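Local coordinates for protein alkyl hydroperoxide reductase E (Mycobacterium tuberculosis, PDB 5C04) that probably reduces hydrogen peroxide and organic hydroperoxides to water and alcohols with thiol electrons from mycoredoxin, protecting the cell against oxidative stress, at residues R54-L57 with P58-E61; G99-S102 with Q103-V107; R140-R143 with L144-D147. The protein carries 1 engineered substitution. One frame throughout, in Å; residues are numbered along the deposited sequence.

Contact 1 of 3, residues R54-L57 with P58-E61; sequences RDHL and PEFE
Two backbone amides converge on Leu57 O. Phe60 N binds Leu57 O at 2.8 Å from well above the carbonyl plane, whereas Glu61 N reaches the same oxygen at 2.9 Å almost straight on, with a C=O...N angle of 170°. One residue earlier, Glu59 N donates to His56 O over 3.0 Å. These three bonds define a tight turn just after helix 44-55, where His56 is the first residue to leave helical backbone angles.

Two side-chain pairs clothe the turn. His56 and Glu59 run side by side in the same direction, and Glu59 OE2 comes to the imidazole edge, near the ring plane, 3.6 Å from His56 CD2. The carboxylate plane is turned 69° from the ring, so the two flat groups do not stack. The nearby negative charge could bias the imidazole towards protonation; its ND1 is bonded to Gln52 O. On another flank, Leu57 has CG anti to its backbone N (chi1 -174°), and its side chain crosses that of Glu61: Leu57 CD1 rests 3.8 Å from Glu61 CB, and Leu57 CD2 lies 3.7 Å from Glu61 OE1, an apolar methyl beside a carboxylate oxygen.

At the helix end, Arg54 grips Asp55 side-on. Both NE and NH2 of Arg54 lie 3.0 Å from Asp55 OD1, approaching from one face of the carboxylate while the acceptor stays in the guanidinium plane.

Arg54 NH1 continues to Ser85 O at the end of helix 75-85, and Leu57 and Glu61 lean on Phe89 in the loop before strand 91-93. The buried Phe60 ring packs on Trp145, Thr146 and Leu149 of helix 143-150, seating the turn against that helix before the chain enters strand 65-71.

Contact 2 of 3, residues G99-S102 with Q103-V107; sequences GAVS and QAYGV
Val107 N and Ser102 O meet at 2.9 Å in the six-to-one bond (i+5 to i) of a Schellman motif, which ends the short helix 100-104. Its inner partner is the bond from Gly106 N to Gln103 O, 3.0 Å long, and Gly106 carries the positive phi of 76° that turns the chain out of the helix, a conformation glycine reaches easily. Within the helix the i to i+4 pattern is regular: Gln103 N donates to Gly99 O at the N-cap, Ala104 N to Ala100 O, and Tyr105 N to Val101 O, the last at 3.0 Å. Tyr105 N also makes a weak, bent second bond to Ser102 O.

Side chains follow the same one-turn spacing. Val101 and Tyr105 lie alongside each other, and Val101 CG1, anti to its backbone N (chi1 178°), touches Tyr105 CD1 at 3.9 Å. Gln103 folds back over the first turn with its CG only 3.2 Å from Gly99 O, then extends so that OE1 passes 3.8 Å from Ala100 CA.

A second shell fixes these groups. Asp94 holds the start of the helix with both carboxylate oxygens, OD1 taking Val101 N and OD2 taking Ser102 OG, while Gln103 NE2 is bonded to Glu110. Tyr105 OH donates to Pro10 O, and its ring meets Phe37 and Phe120 at inclined angles. Helix 100-104 is thereby fastened onto strands 32-37 and 114-122 of the thioredoxin-fold sheet, and the side chain of Ser102 lies about 12 Å from that of Cys46, the probable peroxidatic cysteine. At the C-terminal end of the helix the Tyr105 ring presents its edge to the backbone: Val101 O sits near the ring plane, 3.4 Å from Tyr105 CD1.

Contact 3 of 3, residues R140-R143 with L144-D147; sequences RDQR and LWTD
The Gln142 side chain crosses the Trp145 indole obliquely, its amide plane only 9° from that of the ring. Gln142 CG stands 3.5 Å from the centroid of the six-membered ring, over its face, a clear CH-pi contact. Gln142 NE2 is bonded to Glu49 O, which would help hold the amide nearly parallel to the indole, just beyond the rim of that ring.

The Arg140 guanidinium stands 84° to the ring plane, so that the Trp145 edge points at a guanidinium face, with CZ2 3.7 Å from Arg140 NE, and Arg140 CD borders the same edge.

Where the helix begins, Asp141 OD1 caps Arg143 N, while Arg143 NE and NH2 grip the Asp141 carboxylate in plane, NH2 to OD2 being 2.8 Å. Arg143 O receives Asp147 N at 3.0 Å and Thr146 OG1 from one face of its plane; chi1 of 55° sets this hydroxyl between the backbone N and the carbonyl carbon, turned back to Arg143 O.

Trp145 NE1 bonds to Glu132, and Arg140 forms a salt bridge with Glu49 and touches the engineered His38. With its side chain about 6 Å from that of Cys46, Arg140 links this capped N-terminus of helix 143-150 to the probable peroxiredoxin active site.

How the contacts relate
All three contacts are local and lie in series, none nested in another. Contact 1 comes first, closing the turn after helix 44-55 before strand 65-71. Contact 2 follows strand 91-93 and closes helix 100-104 just ahead of strand 108-109; it lies opposite contact 1 about the chain centre, their centres 25 Å apart. Contact 3 comes last, opening helix 143-150 after strand 128-134. Contacts 1 and 3, remote in sequence, meet in space: Phe60 CE1 lies 3.4 Å from Thr146 CG2. Contact 2 stays apart from contact 3, with nearest atoms about 8 Å away, yet both reach strands 32-37 and 114-122 of the sheet.

Contact 1 of 3, residues R54-L57 with P58-E61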
loop_
_atom_site.group_PDB
_atom_site.type_symbol
_atom_site.label_atom_id
_atom_site.label_comp_id
_atom_site.label_asym_id
_atom_site.label_seq_id
_atom_site.Cartn_x
_atom_site.Cartn_y
_atom_site.Cartn_z
ATOM N N ARG A 54 -8.338 -19.232 -4.322
ATOM C CA ARG A 54 -9.579 -18.899 -5.054
ATOM C C ARG A 54 -10.137 -20.128 -5.778
ATOM O O ARG A 54 -11.332 -20.438 -5.644
ATOM C CB ARG A 54 -9.316 -17.781 -6.080
ATOM C CG ARG A 54 -10.470 -17.458 -7.029
ATOM C CD ARG A 54 -10.005 -16.672 -8.240
ATOM N NE ARG A 54 -9.141 -17.486 -9.094
ATOM C CZ ARG A 54 -8.333 -17.048 -10.058
ATOM N NH1 ARG A 54 -8.164 -15.751 -10.301
ATOM N NH2 ARG A 54 -7.627 -17.930 -10.753
ATOM N N ASP A 55 -9.272 -20.810 -6.526
ATOM C CA ASP A 55 -9.673 -21.963 -7.360
ATOM C C ASP A 55 -10.201 -23.121 -6.488
ATOM O O ASP A 55 -10.946 -23.999 -6.987
ATOM C CB ASP A 55 -8.485 -22.437 -8.226
ATOM C CG ASP A 55 -8.105 -21.451 -9.323
ATOM O OD1 ASP A 55 -8.828 -20.469 -9.589
ATOM O OD2 ASP A 55 -7.040 -21.683 -9.949
ATOM N N HIS A 56 -9.822 -23.164 -5.215
ATOM C CA HIS A 56 -10.242 -24.220 -4.293
ATOM C C HIS A 56 -10.979 -23.695 -3.071
ATOM O O HIS A 56 -10.945 -24.300 -2.011
ATOM C CB HIS A 56 -9.007 -25.017 -3.877
ATOM C CG HIS A 56 -8.366 -25.735 -5.020
ATOM N ND1 HIS A 56 -7.376 -25.175 -5.802
ATOM C CD2 HIS A 56 -8.612 -26.958 -5.543
ATOM C CE1 HIS A 56 -7.030 -26.031 -6.746
ATOM N NE2 HIS A 56 -7.761 -27.120 -6.608
ATOM N N LEU A 57 -11.627 -22.544 -3.214
ATOM C CA LEU A 57 -12.166 -21.830 -2.055
ATOM C C LEU A 57 -13.115 -22.647 -1.170
ATOM O O LEU A 57 -13.041 -22.531 0.040
ATOM C CB LEU A 57 -12.829 -20.523 -2.501
ATOM C CG LEU A 57 -13.315 -19.590 -1.396
ATOM C CD1 LEU A 57 -12.169 -19.159 -0.488
ATOM C CD2 LEU A 57 -14.045 -18.416 -2.013
ATOM N N PRO A 58 -13.956 -23.509 -1.773
ATOM C CA PRO A 58 -14.855 -24.272 -0.899
ATOM C C PRO A 58 -14.140 -25.185 0.109
ATOM O O PRO A 58 -14.755 -25.588 1.119
ATOM C CB PRO A 58 -15.664 -25.086 -1.896
ATOM C CG PRO A 58 -15.657 -24.273 -3.150
ATOM C CD PRO A 58 -14.256 -23.741 -3.195
ATOM N N GLU A 59 -12.873 -25.507 -0.131
ATOM C CA GLU A 59 -12.071 -26.274 0.821
ATOM C C GLU A 59 -11.626 -25.442 2.030
ATOM O O GLU A 59 -11.273 -25.985 3.065
ATOM C CB GLU A 59 -10.852 -26.871 0.129
ATOM C CG GLU A 59 -11.211 -27.743 -1.068
ATOM C CD GLU A 59 -10.003 -28.377 -1.725
ATOM O OE1 GLU A 59 -8.939 -28.466 -1.066
ATOM O OE2 GLU A 59 -10.127 -28.794 -2.905
ATOM N N PHE A 60 -11.658 -24.119 1.898
ATOM C CA PHE A 60 -11.186 -23.219 2.938
ATOM C C PHE A 60 -12.258 -22.358 3.587
ATOM O O PHE A 60 -12.072 -21.900 4.712
ATOM C CB PHE A 60 -10.118 -22.298 2.340
ATOM C CG PHE A 60 -8.951 -23.035 1.745
ATOM C CD1 PHE A 60 -8.083 -23.732 2.559
ATOM C CD2 PHE A 60 -8.723 -23.028 0.389
ATOM C CE1 PHE A 60 -7.007 -24.421 2.032
ATOM C CE2 PHE A 60 -7.628 -23.702 -0.158
ATOM C CZ PHE A 60 -6.772 -24.405 0.672
ATOM N N GLU A 61 -13.335 -22.096 2.855
ATOM C CA GLU A 61 -14.416 -21.251 3.320
ATOM C C GLU A 61 -15.681 -22.070 3.158
ATOM O O GLU A 61 -16.164 -22.261 2.041
ATOM C CB GLU A 61 -14.477 -19.962 2.484
ATOM C CG GLU A 61 -15.385 -18.866 3.001
ATOM C CD GLU A 61 -15.432 -17.694 2.038
ATOM O OE1 GLU A 61 -16.083 -17.853 0.976
ATOM O OE2 GLU A 61 -14.809 -16.639 2.330
#

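Contact 2 of 3, residues G99-S102 with Q103-V107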
loop_
_atom_site.group_PDB
_atom_site.type_symbol
_atom_site.label_atom_id
_atom_site.label_comp_id
_atom_site.label_asym_id
_atom_site.label_seq_id
_atom_site.Cartn_x
_atom_site.Cartn_y
_atom_site.Cartn_z
ATOM N N GLY A 99 1.943 -3.114 9.329
ATOM C CA GLY A 99 2.442 -4.411 9.725
ATOM C C GLY A 99 2.245 -4.808 11.186
ATOM O O GLY A 99 2.889 -5.759 11.629
ATOM N N ALA A 100 1.356 -4.136 11.920
ATOM C CA ALA A 100 1.239 -4.408 13.383
ATOM C C ALA A 100 0.770 -5.828 13.669
ATOM O O ALA A 100 1.308 -6.500 14.555
ATOM C CB ALA A 100 0.306 -3.406 14.040
ATOM N N VAL A 101 -0.240 -6.285 12.925
ATOM C CA VAL A 101 -0.757 -7.657 13.134
ATOM C C VAL A 101 0.298 -8.664 12.720
ATOM O O VAL A 101 0.563 -9.648 13.431
ATOM C CB VAL A 101 -2.102 -7.877 12.440
ATOM C CG1 VAL A 101 -2.570 -9.314 12.647
ATOM C CG2 VAL A 101 -3.121 -6.889 13.004
ATOM N N SER A 102 0.927 -8.431 11.575
ATOM C CA SER A 102 2.022 -9.281 11.124
ATOM C C SER A 102 3.132 -9.407 12.192
ATOM O O SER A 102 3.642 -10.508 12.464
ATOM C CB SER A 102 2.572 -8.744 9.794
ATOM O OG SER A 102 1.556 -8.696 8.803
ATOM N N GLN A 103 3.473 -8.285 12.824
ATOM C CA GLN A 103 4.445 -8.279 13.915
ATOM C C GLN A 103 3.964 -9.079 15.122
ATOM O O GLN A 103 4.756 -9.799 15.713
ATOM C CB GLN A 103 4.750 -6.848 14.362
ATOM C CG GLN A 103 5.563 -6.057 13.366
ATOM C CD GLN A 103 5.771 -4.636 13.846
ATOM O OE1 GLN A 103 4.852 -4.009 14.376
ATOM N NE2 GLN A 103 6.982 -4.128 13.685
ATOM N N ALA A 104 2.692 -8.925 15.488
ATOM C CA ALA A 104 2.108 -9.691 16.621
ATOM C C ALA A 104 2.190 -11.177 16.408
ATOM O O ALA A 104 2.268 -11.945 17.391
ATOM C CB ALA A 104 0.650 -9.301 16.839
ATOM N N TYR A 105 2.090 -11.625 15.152
ATOM C CA TYR A 105 2.187 -13.041 14.825
ATOM C C TYR A 105 3.624 -13.490 14.565
ATOM O O TYR A 105 3.857 -14.689 14.363
ATOM C CB TYR A 105 1.253 -13.407 13.637
ATOM C CG TYR A 105 -0.193 -13.587 14.050
ATOM C CD1 TYR A 105 -1.029 -12.497 14.318
ATOM C CD2 TYR A 105 -0.729 -14.875 14.219
ATOM C CE1 TYR A 105 -2.350 -12.667 14.734
ATOM C CE2 TYR A 105 -2.051 -15.058 14.599
ATOM C CZ TYR A 105 -2.849 -13.954 14.890
ATOM O OH TYR A 105 -4.160 -14.089 15.287
ATOM N N GLY A 106 4.570 -12.552 14.574
ATOM C CA GLY A 106 5.982 -12.844 14.381
ATOM C C GLY A 106 6.378 -13.122 12.951
ATOM O O GLY A 106 7.390 -13.757 12.691
ATOM N N VAL A 107 5.602 -12.610 11.996
ATOM C CA VAL A 107 5.873 -12.908 10.590
ATOM C C VAL A 107 6.088 -11.662 9.736
ATOM O O VAL A 107 5.932 -11.728 8.518
ATOM C CB VAL A 107 4.759 -13.789 9.975
ATOM C CG1 VAL A 107 4.694 -15.129 10.690
ATOM C CG2 VAL A 107 3.415 -13.089 10.027
#

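Contact 3 of 3, residues R140-R143 with L144-D147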
loop_
_atom_site.group_PDB
_atom_site.type_symbol
_atom_site.label_atom_id
_atom_site.label_comp_id
_atom_site.label_asym_id
_atom_site.label_seq_id
_atom_site.Cartn_x
_atom_site.Cartn_y
_atom_site.Cartn_z
ATOM N N ARG A 140 4.257 -21.545 -0.729
ATOM C CA ARG A 140 3.766 -22.493 0.260
ATOM C C ARG A 140 3.075 -23.685 -0.394
ATOM O O ARG A 140 2.599 -23.593 -1.533
ATOM C CB ARG A 140 2.835 -21.788 1.245
ATOM C CG ARG A 140 3.571 -20.797 2.112
ATOM C CD ARG A 140 2.606 -19.931 2.894
ATOM N NE ARG A 140 2.127 -18.839 2.073
ATOM C CZ ARG A 140 1.580 -17.733 2.574
ATOM N NH1 ARG A 140 1.320 -17.642 3.876
ATOM N NH2 ARG A 140 1.275 -16.744 1.756
ATOM N N ASP A 141 3.040 -24.798 0.343
ATOM C CA ASP A 141 2.347 -26.013 -0.050
ATOM C C ASP A 141 0.977 -26.030 0.631
ATOM O O ASP A 141 0.861 -26.288 1.827
ATOM C CB ASP A 141 3.194 -27.214 0.389
ATOM C CG ASP A 141 2.596 -28.539 -0.011
ATOM O OD1 ASP A 141 1.478 -28.573 -0.555
ATOM O OD2 ASP A 141 3.285 -29.555 0.241
ATOM N N GLN A 142 -0.055 -25.700 -0.142
ATOM C CA GLN A 142 -1.395 -25.559 0.397
ATOM C C GLN A 142 -2.051 -26.889 0.855
ATOM O O GLN A 142 -3.010 -26.880 1.596
ATOM C CB GLN A 142 -2.286 -24.765 -0.564
ATOM C CG GLN A 142 -1.713 -23.381 -0.864
ATOM C CD GLN A 142 -2.658 -22.441 -1.601
ATOM O OE1 GLN A 142 -3.841 -22.719 -1.745
ATOM N NE2 GLN A 142 -2.127 -21.323 -2.077
ATOM N N ARG A 143 -1.442 -28.010 0.491
ATOM C CA ARG A 143 -1.875 -29.292 1.066
ATOM C C ARG A 143 -1.803 -29.321 2.598
ATOM O O ARG A 143 -2.608 -29.948 3.272
ATOM C CB ARG A 143 -1.026 -30.451 0.528
ATOM C CG ARG A 143 -0.949 -30.600 -0.976
ATOM C CD ARG A 143 -0.073 -31.814 -1.296
ATOM N NE ARG A 143 1.250 -31.681 -0.670
ATOM C CZ ARG A 143 2.046 -32.680 -0.289
ATOM N NH1 ARG A 143 1.703 -33.956 -0.479
ATOM N NH2 ARG A 143 3.216 -32.392 0.281
ATOM N N LEU A 144 -0.822 -28.618 3.152
ATOM C CA LEU A 144 -0.648 -28.552 4.584
ATOM C C LEU A 144 -1.821 -27.798 5.227
ATOM O O LEU A 144 -2.264 -28.085 6.340
ATOM C CB LEU A 144 0.696 -27.908 4.922
ATOM C CG LEU A 144 1.954 -28.467 4.215
ATOM C CD1 LEU A 144 3.182 -27.639 4.587
ATOM C CD2 LEU A 144 2.194 -29.929 4.511
ATOM N N TRP A 145 -2.321 -26.789 4.512
ATOM C CA TRP A 145 -3.415 -25.999 5.014
ATOM C C TRP A 145 -4.709 -26.776 5.079
ATOM O O TRP A 145 -5.377 -26.772 6.081
ATOM C CB TRP A 145 -3.661 -24.783 4.093
ATOM C CG TRP A 145 -2.466 -23.902 3.796
ATOM C CD1 TRP A 145 -1.184 -23.978 4.314
ATOM C CD2 TRP A 145 -2.471 -22.756 2.931
ATOM N NE1 TRP A 145 -0.399 -22.982 3.773
ATOM C CE2 TRP A 145 -1.175 -22.203 2.948
ATOM C CE3 TRP A 145 -3.458 -22.158 2.140
ATOM C CZ2 TRP A 145 -0.844 -21.054 2.218
ATOM C CZ3 TRP A 145 -3.129 -21.031 1.429
ATOM C CH2 TRP A 145 -1.834 -20.514 1.450
ATOM N N THR A 146 -5.054 -27.432 3.978
ATOM C CA THR A 146 -6.249 -28.263 3.975
ATOM C C THR A 146 -6.131 -29.395 5.006
ATOM O O THR A 146 -7.094 -29.696 5.686
ATOM C CB THR A 146 -6.547 -28.859 2.591
ATOM O OG1 THR A 146 -5.415 -29.568 2.106
ATOM C CG2 THR A 146 -6.885 -27.788 1.589
ATOM N N ASP A 147 -4.953 -30.001 5.132
ATOM C CA ASP A 147 -4.766 -31.055 6.134
ATOM C C ASP A 147 -4.997 -30.552 7.552
ATOM O O ASP A 147 -5.616 -31.214 8.370
ATOM C CB ASP A 147 -3.361 -31.636 6.031
ATOM C CG ASP A 147 -3.088 -32.662 7.100
ATOM O OD1 ASP A 147 -3.680 -33.755 6.993
ATOM O OD2 ASP A 147 -2.361 -32.351 8.071
#